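Local coordinates for protein DNA polymerase III subunit beta (Deinococcus radiodurans, PDB 4TRT) that probably tethers DNA polymerases and other proteins to DNA for processive synthesis, as a sliding clamp that forms a ring-shaped head-to-tail homodimer around the duplex, at residues A[128-132]-A[203-208]; A[254-258]-A[324-328]; A[261-265]-A[317-321]; A[280-286]-A[298-304]; A[312-316]-A[357-361]. One frame throughout, in Å; residues are numbered along the deposited sequence.

How the contacts relate
Contact 1 comes first along the chain and stands alone in the central domain; its centre lies about 25 Å from that of contact 2 and 32 to 40 Å from the others. Contacts 2, 3 and 4 all belong to the C-terminal domain. Contacts 2 and 3, centres about 11 Å apart, share helix 254-265, while contact 4, in the sheet beside it, is nested within the loops that both close. Contact 5 crosses contacts 2 and 3 along the chain and brings the C-terminal tail against strand 310-316. Val320 packs on Phe315, joining contacts 3 and 5; Arg263 salt-bridges Asp298, joining contacts 3 and 4, both reaching the second subunit where the ring closes.

Contact 1. Residues A[128-132]-A[203-208]; sequences LDGGE and LKDGEA
Leu128 N donates to Ala208 O (3.0 Å) and Ala208 N to Leu128 O (2.8 Å), pairing strand 126-129 antiparallel with strand 207-212 in the central domain of the sliding clamp. Asp129 and Glu207 follow as a non-hydrogen-bonded pair (CA-CA 4.7 Å), and after Asp129 the backbone turns into helix 130-140, a strand-to-helix junction held by the loop 203-206. Gly130 N, in the first turn, donates to Gly206 O at 2.7 Å. Asp129, with chi1 t, suits the N-cap: OD2 accepts from Glu132 N (2.9 Å), while OD1 takes Gly206 N (3.3 Å). Asp205 OD1 is only 4.3 Å from Asp129 OD2, but it has a salt bridge to Arg135. Glycine suits three positions. A CB on Gly130 would strike Lys204 O, one on Gly131 would meet Asp205 OD1 where that carboxylate now lies, and Gly206 adopts phi 116°, psi -178°, where a CB would jam against the preceding carbonyl. Apolar packing completes the junction, with Leu128 CD1 3.8 Å from Ala208 CB.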
# COMPACT_ATOMS: atom_id res chain seq x y z
N LEU A 128 29.85 -8.75 -16.03
CA LEU A 128 29.99 -7.96 -14.80
C LEU A 128 29.15 -8.57 -13.68
O LEU A 128 28.44 -9.55 -13.90
CB LEU A 128 29.61 -6.49 -15.02
CG LEU A 128 28.43 -6.24 -15.94
CD1 LEU A 128 27.15 -6.51 -15.16
CD2 LEU A 128 28.43 -4.83 -16.49
N ASP A 129 29.24 -8.00 -12.49
CA ASP A 129 28.40 -8.46 -11.39
C ASP A 129 27.03 -7.77 -11.43
O ASP A 129 26.95 -6.55 -11.39
CB ASP A 129 29.04 -8.20 -10.04
CG ASP A 129 28.22 -8.78 -8.90
OD1 ASP A 129 28.39 -9.98 -8.58
OD2 ASP A 129 27.39 -8.04 -8.35
N GLY A 130 25.97 -8.58 -11.50
CA GLY A 130 24.60 -8.05 -11.60
C GLY A 130 24.14 -7.21 -10.43
O GLY A 130 23.39 -6.25 -10.60
N GLY A 131 24.57 -7.57 -9.23
CA GLY A 131 24.26 -6.80 -8.02
C GLY A 131 24.90 -5.42 -8.03
O GLY A 131 24.27 -4.44 -7.66
N GLU A 132 26.17 -5.36 -8.44
CA GLU A 132 26.87 -4.09 -8.56
C GLU A 132 26.17 -3.23 -9.60
O GLU A 132 25.91 -2.05 -9.37
CB GLU A 132 28.33 -4.31 -8.97
CG GLU A 132 29.21 -4.98 -7.92
CD GLU A 132 29.67 -4.05 -6.82
OE1 GLU A 132 29.32 -2.84 -6.83
OE2 GLU A 132 30.39 -4.52 -5.92
N LEU A 203 17.90 -8.26 -11.96
CA LEU A 203 19.31 -8.48 -11.65
C LEU A 203 19.46 -8.94 -10.20
O LEU A 203 18.81 -8.43 -9.31
CB LEU A 203 20.12 -7.20 -11.88
CG LEU A 203 20.37 -6.83 -13.34
CD1 LEU A 203 20.80 -5.37 -13.47
CD2 LEU A 203 21.42 -7.76 -13.95
N LYS A 204 20.32 -9.93 -9.98
CA LYS A 204 20.67 -10.36 -8.62
C LYS A 204 22.19 -10.43 -8.49
O LYS A 204 22.90 -10.29 -9.48
CB LYS A 204 20.04 -11.72 -8.31
CG LYS A 204 18.52 -11.68 -8.15
CD LYS A 204 18.08 -11.08 -6.82
CE LYS A 204 16.63 -10.59 -6.85
NZ LYS A 204 16.44 -9.42 -7.76
N ASP A 205 22.69 -10.63 -7.27
CA ASP A 205 24.12 -10.86 -7.07
C ASP A 205 24.59 -12.04 -7.91
O ASP A 205 23.88 -13.04 -8.05
CB ASP A 205 24.43 -11.14 -5.58
CG ASP A 205 24.41 -9.89 -4.73
OD1 ASP A 205 24.42 -8.77 -5.29
OD2 ASP A 205 24.41 -10.02 -3.49
N GLY A 206 25.79 -11.93 -8.46
CA GLY A 206 26.33 -12.95 -9.34
C GLY A 206 26.53 -12.37 -10.72
O GLY A 206 26.25 -11.20 -10.96
N GLU A 207 26.99 -13.21 -11.64
CA GLU A 207 27.40 -12.75 -12.95
C GLU A 207 26.22 -12.39 -13.87
O GLU A 207 25.24 -13.12 -13.97
CB GLU A 207 28.25 -13.83 -13.62
CG GLU A 207 28.83 -13.42 -14.96
CD GLU A 207 29.77 -14.47 -15.53
OE1 GLU A 207 30.47 -15.13 -14.72
OE2 GLU A 207 29.82 -14.64 -16.77
N ALA A 208 26.35 -11.25 -14.55
CA ALA A 208 25.43 -10.84 -15.59
C ALA A 208 26.22 -10.69 -16.89
O ALA A 208 27.22 -9.97 -16.93
CB ALA A 208 24.78 -9.53 -15.22

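Contact 2. Residues A[254-258]-A[324-328]; sequences ATALK and LGPID
Lys258 and Leu324 bury the most surface here, followed by Ala254: Ala254 and Lys258, from the start of helix 254-265, meet Leu324 and the loop that follows it. That loop makes a type I turn from Leu324 to Ile327, closed by Ile327 N to Leu324 O (2.8 Å). Lys258 leaves the helix sideways with chi1 m and the rest of its chain extended (t, t, t), long enough to carry NZ to the carbonyl oxygens of the turn. There it donates to Ile327 O (2.8 Å) and Gly325 O (3.1 Å). A water accepts from Lys258 NZ (2.7 Å) and donates to Asp328 OD1 (2.8 Å), linking two charges whose direct salt bridge is long (NZ to OD1, 4.0 Å). Leu324 (m, t) points at the helix, its CD1 3.6 Å from Leu257 CD2 and its CB 4.1 Å from Lys258 CG, so the lysine's methylenes share the apolar packing. Ala254, small enough for close approach, puts CB 3.6 Å from Ile327 O. The contact lies in the C-terminal domain of the clamp, where Phe344 of strand 342-346 packs on Leu324 and Ile327. The lysine's charge is met mainly by backbone carbonyls, so the turn's shape, more than a close acidic partner, defines its site.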
# COMPACT_ATOMS: atom_id res chain seq x y z
N ALA A 254 23.97 12.13 6.86
CA ALA A 254 23.07 12.04 5.73
C ALA A 254 21.62 11.97 6.17
O ALA A 254 20.75 12.60 5.57
CB ALA A 254 23.41 10.82 4.89
N THR A 255 21.35 11.19 7.21
CA THR A 255 19.96 10.95 7.60
C THR A 255 19.35 12.21 8.17
O THR A 255 18.19 12.54 7.85
CB THR A 255 19.85 9.81 8.62
OG1 THR A 255 20.22 8.58 8.00
CG2 THR A 255 18.43 9.70 9.19
N ALA A 256 20.12 12.94 8.98
CA ALA A 256 19.63 14.22 9.52
C ALA A 256 19.30 15.19 8.39
O ALA A 256 18.25 15.85 8.40
CB ALA A 256 20.60 14.82 10.53
N LEU A 257 20.17 15.26 7.37
CA LEU A 257 19.93 16.17 6.25
C LEU A 257 18.70 15.77 5.45
O LEU A 257 17.89 16.64 5.07
CB LEU A 257 21.17 16.26 5.34
CG LEU A 257 21.02 17.10 4.08
CD1 LEU A 257 20.76 18.59 4.40
CD2 LEU A 257 22.26 16.92 3.20
N LYS A 258 18.53 14.48 5.19
CA LYS A 258 17.37 14.00 4.43
C LYS A 258 16.08 14.31 5.16
O LYS A 258 15.13 14.78 4.56
CB LYS A 258 17.43 12.50 4.19
CG LYS A 258 18.55 12.09 3.25
CD LYS A 258 18.60 10.56 3.14
CE LYS A 258 19.87 10.14 2.47
NZ LYS A 258 19.88 8.67 2.20
N LEU A 324 20.30 12.97 -2.75
CA LEU A 324 20.77 12.42 -1.48
C LEU A 324 20.44 10.95 -1.27
O LEU A 324 21.08 10.30 -0.42
CB LEU A 324 20.20 13.22 -0.31
CG LEU A 324 20.71 14.64 -0.20
CD1 LEU A 324 19.96 15.33 0.93
CD2 LEU A 324 22.22 14.66 0.03
N GLY A 325 19.45 10.45 -1.99
CA GLY A 325 18.92 9.11 -1.78
C GLY A 325 19.97 8.03 -1.59
O GLY A 325 19.94 7.32 -0.59
N PRO A 326 20.90 7.90 -2.54
CA PRO A 326 21.97 6.89 -2.45
C PRO A 326 23.08 7.17 -1.43
O PRO A 326 23.96 6.35 -1.28
CB PRO A 326 22.56 6.89 -3.86
CG PRO A 326 21.50 7.48 -4.73
CD PRO A 326 20.87 8.53 -3.88
N ILE A 327 23.05 8.30 -0.74
CA ILE A 327 24.08 8.65 0.23
C ILE A 327 23.68 8.21 1.63
O ILE A 327 22.65 8.63 2.15
CB ILE A 327 24.38 10.17 0.23
CG1 ILE A 327 24.88 10.61 -1.14
CG2 ILE A 327 25.42 10.49 1.31
CD1 ILE A 327 25.02 12.12 -1.35
N ASP A 328 24.53 7.38 2.25
CA ASP A 328 24.36 6.92 3.63
C ASP A 328 25.55 7.32 4.51
O ASP A 328 26.66 7.53 4.04
CB ASP A 328 24.26 5.40 3.64
CG ASP A 328 23.10 4.87 2.80
OD1 ASP A 328 21.98 5.40 2.94
OD2 ASP A 328 23.31 3.91 2.04
O HOH W 1 20.75 7.43 4.45

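Contact 3. Residues A[261-265]-A[317-321]; sequences VNRVA and ARHVL
Two helical segments run nearly antiparallel, 261-265 against 317-321, with their axes 10.0 Å apart at closest approach and a signed crossing angle of -164°. Val261 supplies the main bump. Its CB points at the other helix and, with chi1 t, Val261 CG1 settles into a hollow bordered by Ala317, Val320 and Leu321: 4.2 Å from Ala317 CB, 3.9 Å from Val320 CG1 and 3.6 Å from Leu321 CD2. A compact branched side chain suits this hollow, whose floor includes Ala317 O, 3.9 Å from Val261 CG1. The reverse fit is made by Leu321, whose m, t rotamer reaches further. Leu321 CD2 lies 4.2 Å from Asn262 N, and Leu321 CD2 to Lys258 O is 3.7 Å, so the leucine tip rests on the helix backbone between Lys258 and Asn262. These are the paired helices of the C-terminal domain; in the sliding-clamp fold, such a pair in each domain lines the inside of the ring and packs against the sheets that form its outer layer. Here Val261 also packs on Leu287, Ala317 on Val276 and Val320 on Phe278, all from one sheet. Arg263 turns to the other side, hydrogen-bonding Asn81 O of the second subunit and salt-bridging Asp298 of its own chain. Where 261-265 finishes and 317-321 starts, Ala265 and Ala317 bring their CA atoms to 6.2 Å and their CB atoms to 3.6 Å, as single methyl groups permit.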
# COMPACT_ATOMS: atom_id res chain seq x y z
N VAL A 261 15.38 18.15 5.04
CA VAL A 261 14.91 18.63 3.74
C VAL A 261 13.47 18.20 3.57
O VAL A 261 12.59 19.00 3.20
CB VAL A 261 15.80 18.12 2.59
CG1 VAL A 261 15.15 18.36 1.23
CG2 VAL A 261 17.17 18.82 2.64
N ASN A 262 13.20 16.94 3.89
CA ASN A 262 11.85 16.41 3.81
C ASN A 262 10.84 17.24 4.61
O ASN A 262 9.80 17.64 4.08
CB ASN A 262 11.79 14.96 4.29
CG ASN A 262 10.40 14.38 4.14
OD1 ASN A 262 9.93 14.18 3.03
ND2 ASN A 262 9.72 14.15 5.26
N ARG A 263 11.13 17.50 5.88
CA ARG A 263 10.15 18.17 6.72
C ARG A 263 9.92 19.64 6.31
O ARG A 263 8.78 20.10 6.29
CB ARG A 263 10.48 18.04 8.21
CG ARG A 263 11.69 18.80 8.71
CD ARG A 263 11.77 18.74 10.23
NE ARG A 263 11.94 17.37 10.71
CZ ARG A 263 13.12 16.78 10.93
NH1 ARG A 263 14.28 17.41 10.75
NH2 ARG A 263 13.13 15.53 11.35
N VAL A 264 10.99 20.34 5.96
CA VAL A 264 10.90 21.75 5.56
C VAL A 264 10.17 21.91 4.22
O VAL A 264 9.41 22.85 4.04
CB VAL A 264 12.30 22.40 5.53
CG1 VAL A 264 12.25 23.77 4.86
CG2 VAL A 264 12.81 22.52 6.95
N ALA A 265 10.37 20.96 3.30
CA ALA A 265 9.79 21.04 1.96
C ALA A 265 8.26 21.03 1.97
O ALA A 265 7.63 21.47 1.00
CB ALA A 265 10.33 19.89 1.10
N ALA A 317 13.74 21.09 -3.71
CA ALA A 317 13.81 20.09 -2.62
C ALA A 317 13.62 18.64 -3.09
O ALA A 317 14.25 17.72 -2.55
CB ALA A 317 12.80 20.41 -1.52
N ARG A 318 12.77 18.42 -4.07
CA ARG A 318 12.56 17.07 -4.59
C ARG A 318 13.84 16.54 -5.25
O ARG A 318 14.21 15.38 -5.07
CB ARG A 318 11.39 17.01 -5.60
CG ARG A 318 11.23 15.61 -6.21
CD ARG A 318 9.96 15.46 -7.04
NE ARG A 318 8.73 15.73 -6.29
CZ ARG A 318 8.13 14.88 -5.45
NH1 ARG A 318 8.65 13.68 -5.20
NH2 ARG A 318 7.01 15.25 -4.83
N HIS A 319 14.50 17.40 -6.02
CA HIS A 319 15.78 17.04 -6.65
C HIS A 319 16.86 16.83 -5.61
O HIS A 319 17.72 15.99 -5.78
CB HIS A 319 16.18 18.04 -7.72
CG HIS A 319 15.20 18.06 -8.89
ND1 HIS A 319 15.43 18.77 -10.02
CD2 HIS A 319 13.98 17.41 -9.08
CE1 HIS A 319 14.39 18.59 -10.87
NE2 HIS A 319 13.51 17.76 -10.29
N VAL A 320 16.78 17.57 -4.52
CA VAL A 320 17.73 17.41 -3.41
C VAL A 320 17.58 16.00 -2.82
O VAL A 320 18.58 15.29 -2.63
CB VAL A 320 17.56 18.48 -2.31
CG1 VAL A 320 18.30 18.07 -1.05
CG2 VAL A 320 18.05 19.84 -2.78
N LEU A 321 16.35 15.61 -2.55
CA LEU A 321 16.07 14.30 -1.98
C LEU A 321 16.45 13.19 -2.95
O LEU A 321 17.01 12.17 -2.53
CB LEU A 321 14.62 14.17 -1.55
CG LEU A 321 14.23 15.07 -0.35
CD1 LEU A 321 12.77 14.88 0.00
CD2 LEU A 321 15.13 14.79 0.85

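Contact 4. Residues A[280-286]-A[298-304]; sequences VSEGTLR and DTLSVTQ
Backbone hydrogen bonds set the register: Leu285 N to Leu300 O and Leu300 N to Leu285 O, both 2.8 Å, mark a hydrogen-bonded antiparallel pair. Thr284-Ser301 and Arg286-Thr299 flank it as non-hydrogen-bonded pairs, and Val302 N to Gly283 O (3.0 Å) adds a further bond beyond the ladder. The axes of segments 284-286 and 298-301 approach to 4.5 Å, with N-to-C directions 160° apart. This is the beta hairpin 284-290/294-301 of the C-terminal domain; a type I' turn, Ser281 to Thr284, links strand 275-281 to its first strand, and Glu282 and Gly283 there have positive phi, a conformation glycine adopts easily. Among side-chain bonds, the long Gln304 (chi1 p) brings OE1 to Gly283 N (2.8 Å), and Thr284 OG1 donates to Ser281 O (2.7 Å). Arg286 salt-bridges Glu277, and Asp298 Arg263. Apolar packing falls on the Leu285 and Leu300 face, under helix 254-265, with Leu285 CB 3.8 Å from Val302 CG1. At Asp298 a strand of the second subunit pairs antiparallel, continuing the sheet across the interface.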
# COMPACT_ATOMS: atom_id res chain seq x y z
N VAL A 280 24.39 28.23 4.73
CA VAL A 280 25.54 27.74 5.50
C VAL A 280 26.17 28.94 6.21
O VAL A 280 26.52 29.93 5.57
CB VAL A 280 26.59 27.04 4.61
CG1 VAL A 280 27.73 26.46 5.45
CG2 VAL A 280 25.93 25.96 3.75
N SER A 281 26.31 28.85 7.53
CA SER A 281 26.94 29.88 8.31
C SER A 281 27.31 29.38 9.70
O SER A 281 26.53 28.67 10.33
CB SER A 281 25.98 31.06 8.46
OG SER A 281 26.72 32.16 8.92
N GLU A 282 28.50 29.75 10.17
CA GLU A 282 28.94 29.52 11.56
C GLU A 282 28.75 28.08 12.02
O GLU A 282 28.21 27.82 13.08
CB GLU A 282 28.21 30.48 12.51
CG GLU A 282 28.54 31.94 12.23
CD GLU A 282 27.90 32.89 13.21
OE1 GLU A 282 26.67 32.80 13.40
OE2 GLU A 282 28.61 33.74 13.77
N GLY A 283 29.22 27.14 11.20
CA GLY A 283 29.13 25.72 11.51
C GLY A 283 27.71 25.19 11.57
O GLY A 283 27.46 24.19 12.24
N THR A 284 26.78 25.84 10.87
CA THR A 284 25.41 25.35 10.76
C THR A 284 24.90 25.41 9.32
O THR A 284 25.35 26.22 8.52
CB THR A 284 24.42 26.13 11.67
OG1 THR A 284 24.24 27.46 11.17
CG2 THR A 284 24.89 26.16 13.14
N LEU A 285 23.97 24.52 9.00
CA LEU A 285 23.21 24.59 7.77
C LEU A 285 21.77 24.83 8.16
O LEU A 285 21.18 24.04 8.90
CB LEU A 285 23.35 23.30 6.96
CG LEU A 285 22.38 23.13 5.78
CD1 LEU A 285 22.58 24.23 4.74
CD2 LEU A 285 22.56 21.75 5.16
N ARG A 286 21.20 25.93 7.68
CA ARG A 286 19.78 26.20 7.88
C ARG A 286 19.04 25.94 6.58
O ARG A 286 19.43 26.43 5.51
CB ARG A 286 19.57 27.63 8.34
CG ARG A 286 18.16 27.88 8.84
CD ARG A 286 17.91 29.35 9.05
NE ARG A 286 17.72 30.04 7.78
CZ ARG A 286 17.55 31.35 7.67
NH1 ARG A 286 17.55 32.13 8.75
NH2 ARG A 286 17.38 31.88 6.47
N ASP A 298 14.73 24.67 9.53
CA ASP A 298 15.42 23.67 10.34
C ASP A 298 16.91 23.94 10.32
O ASP A 298 17.46 24.28 9.26
CB ASP A 298 15.11 22.27 9.82
CG ASP A 298 15.18 21.21 10.90
OD1 ASP A 298 15.58 21.50 12.06
OD2 ASP A 298 14.84 20.05 10.59
N THR A 299 17.57 23.81 11.47
CA THR A 299 19.00 24.13 11.57
C THR A 299 19.79 22.91 12.02
O THR A 299 19.43 22.27 13.01
CB THR A 299 19.25 25.32 12.53
OG1 THR A 299 18.49 26.46 12.10
CG2 THR A 299 20.74 25.72 12.59
N LEU A 300 20.86 22.59 11.27
CA LEU A 300 21.72 21.44 11.54
C LEU A 300 23.15 21.89 11.80
O LEU A 300 23.65 22.78 11.11
CB LEU A 300 21.73 20.47 10.35
CG LEU A 300 20.43 19.81 9.93
CD1 LEU A 300 20.61 19.07 8.60
CD2 LEU A 300 19.93 18.87 11.01
N SER A 301 23.81 21.25 12.77
CA SER A 301 25.24 21.41 12.98
C SER A 301 25.98 20.70 11.87
O SER A 301 25.62 19.60 11.48
CB SER A 301 25.66 20.82 14.33
OG SER A 301 24.94 21.46 15.36
N VAL A 302 27.00 21.36 11.33
CA VAL A 302 27.81 20.78 10.26
C VAL A 302 29.29 21.11 10.49
O VAL A 302 29.64 21.96 11.30
CB VAL A 302 27.41 21.31 8.86
CG1 VAL A 302 25.95 20.98 8.56
CG2 VAL A 302 27.65 22.82 8.74
N THR A 303 30.16 20.42 9.74
CA THR A 303 31.54 20.83 9.65
C THR A 303 31.66 21.53 8.32
O THR A 303 31.22 21.00 7.30
CB THR A 303 32.45 19.60 9.70
OG1 THR A 303 32.12 18.86 10.88
CG2 THR A 303 33.93 20.00 9.71
N GLN A 304 32.23 22.73 8.31
CA GLN A 304 32.35 23.47 7.07
C GLN A 304 33.81 23.87 6.88
O GLN A 304 34.52 24.06 7.85
CB GLN A 304 31.41 24.67 7.03
CG GLN A 304 31.69 25.73 8.05
CD GLN A 304 30.83 26.95 7.83
OE1 GLN A 304 29.80 27.09 8.47
NE2 GLN A 304 31.23 27.82 6.90

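Contact 5. Residues A[312-316]-A[357-361]; sequences SLAFN and MVTLR. Unlike the reference sequence in segment 357-361: Met357 (reference His), Val358 (reference Gly), Thr359 (reference His), Leu360 (reference Ala), Arg361 (reference Ala).
Phe315, chi1 m, sets its ring against the tail: CD1 lies 3.2 Å from Met357 CE, CE1 3.8 Å from Thr359 CG2, and Val358 O meets the ring edge, 3.4 Å from CD1. A flat, wide ring suits this buried spot, where it also stacks edge-to-face with Phe278. The two segments run about perpendicular (96°), so instead of a ladder a single backbone hydrogen bond joins them directly, Leu360 N to Ala314 O at 2.8 Å. A water adds a second link, donating to Val358 O and accepting from Asn316 N, both 2.8 Å. Here the C-terminal tail, leaving strand 353-357, crosses strand 310-316, outermost within this chain in its sheet; in the Escherichia coli clamp the extreme C-terminus borders the cleft that binds partner proteins. All five residues 357-361 differ from the reference sequence. Leu360 (m, t) folds over the strand, with CD1 3.4 Å from Phe315 C and 3.7 Å from Asn316 N, while its CB sits 4.3 Å from Ala314 CB, a small methyl allowing close approach. Asn316 N-caps helix 317-324: OD1 accepts from Asn274 ND2 and, weakly, from the backbone N of Arg318 and His319. Arg361 NH2 donates to Thr359 O (2.8 Å).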
# COMPACT_ATOMS: atom_id res chain seq x y z
N SER A 312 24.40 31.26 0.66
CA SER A 312 22.97 31.07 0.55
C SER A 312 22.61 30.58 -0.84
O SER A 312 22.96 31.23 -1.85
CB SER A 312 22.24 32.38 0.83
OG SER A 312 20.85 32.11 0.89
N LEU A 313 21.95 29.44 -0.90
CA LEU A 313 21.58 28.81 -2.17
C LEU A 313 20.11 28.40 -2.14
O LEU A 313 19.52 28.26 -1.06
CB LEU A 313 22.45 27.58 -2.44
CG LEU A 313 23.97 27.69 -2.27
CD1 LEU A 313 24.39 27.16 -0.91
CD2 LEU A 313 24.70 26.98 -3.40
N ALA A 314 19.53 28.22 -3.32
CA ALA A 314 18.15 27.76 -3.48
C ALA A 314 18.14 26.55 -4.39
O ALA A 314 18.72 26.59 -5.49
CB ALA A 314 17.28 28.86 -4.07
N PHE A 315 17.46 25.49 -3.95
CA PHE A 315 17.35 24.23 -4.68
C PHE A 315 15.89 23.73 -4.75
O PHE A 315 15.09 24.00 -3.86
CB PHE A 315 18.17 23.12 -3.99
CG PHE A 315 19.66 23.34 -4.01
CD1 PHE A 315 20.39 23.19 -5.18
CD2 PHE A 315 20.34 23.68 -2.86
CE1 PHE A 315 21.77 23.38 -5.19
CE2 PHE A 315 21.72 23.88 -2.86
CZ PHE A 315 22.44 23.73 -4.03
N ASN A 316 15.60 22.94 -5.78
CA ASN A 316 14.39 22.11 -5.84
C ASN A 316 14.53 21.01 -4.79
O ASN A 316 15.35 20.08 -4.97
CB ASN A 316 14.26 21.54 -7.27
CG ASN A 316 12.99 20.72 -7.49
OD1 ASN A 316 12.48 20.04 -6.59
ND2 ASN A 316 12.50 20.77 -8.71
N MET A 357 23.99 18.93 -8.81
CA MET A 357 22.74 19.67 -8.67
C MET A 357 22.93 21.08 -9.19
O MET A 357 23.94 21.70 -8.89
CB MET A 357 22.42 19.81 -7.19
CG MET A 357 21.88 18.56 -6.53
SD MET A 357 20.10 18.57 -6.32
CE MET A 357 19.56 20.28 -6.32
N VAL A 358 21.94 21.59 -9.91
CA VAL A 358 21.89 22.99 -10.26
C VAL A 358 21.03 23.76 -9.26
O VAL A 358 20.16 23.18 -8.62
CB VAL A 358 21.34 23.18 -11.69
CG1 VAL A 358 22.22 22.41 -12.68
CG2 VAL A 358 19.87 22.77 -11.79
N THR A 359 21.31 25.06 -9.10
CA THR A 359 20.49 25.93 -8.24
C THR A 359 19.24 26.41 -9.00
O THR A 359 19.21 26.34 -10.23
CB THR A 359 21.31 27.16 -7.72
OG1 THR A 359 21.85 27.89 -8.82
CG2 THR A 359 22.44 26.72 -6.82
N LEU A 360 18.23 26.87 -8.26
CA LEU A 360 17.06 27.54 -8.87
C LEU A 360 17.44 28.97 -9.24
O LEU A 360 18.20 29.61 -8.51
CB LEU A 360 15.88 27.55 -7.89
CG LEU A 360 15.29 26.19 -7.52
CD1 LEU A 360 14.28 26.31 -6.37
CD2 LEU A 360 14.62 25.52 -8.71
N ARG A 361 16.94 29.46 -10.37
CA ARG A 361 17.36 30.77 -10.88
C ARG A 361 16.83 31.90 -10.01
O ARG A 361 15.66 31.91 -9.69
CB ARG A 361 16.89 30.99 -12.32
CG ARG A 361 17.51 30.06 -13.37
CD ARG A 361 19.04 30.03 -13.36
NE ARG A 361 19.57 28.82 -12.71
CZ ARG A 361 20.85 28.58 -12.44
NH1 ARG A 361 21.81 29.47 -12.72
NH2 ARG A 361 21.19 27.44 -11.87
O HOH W 2 17.49 22.72 -7.88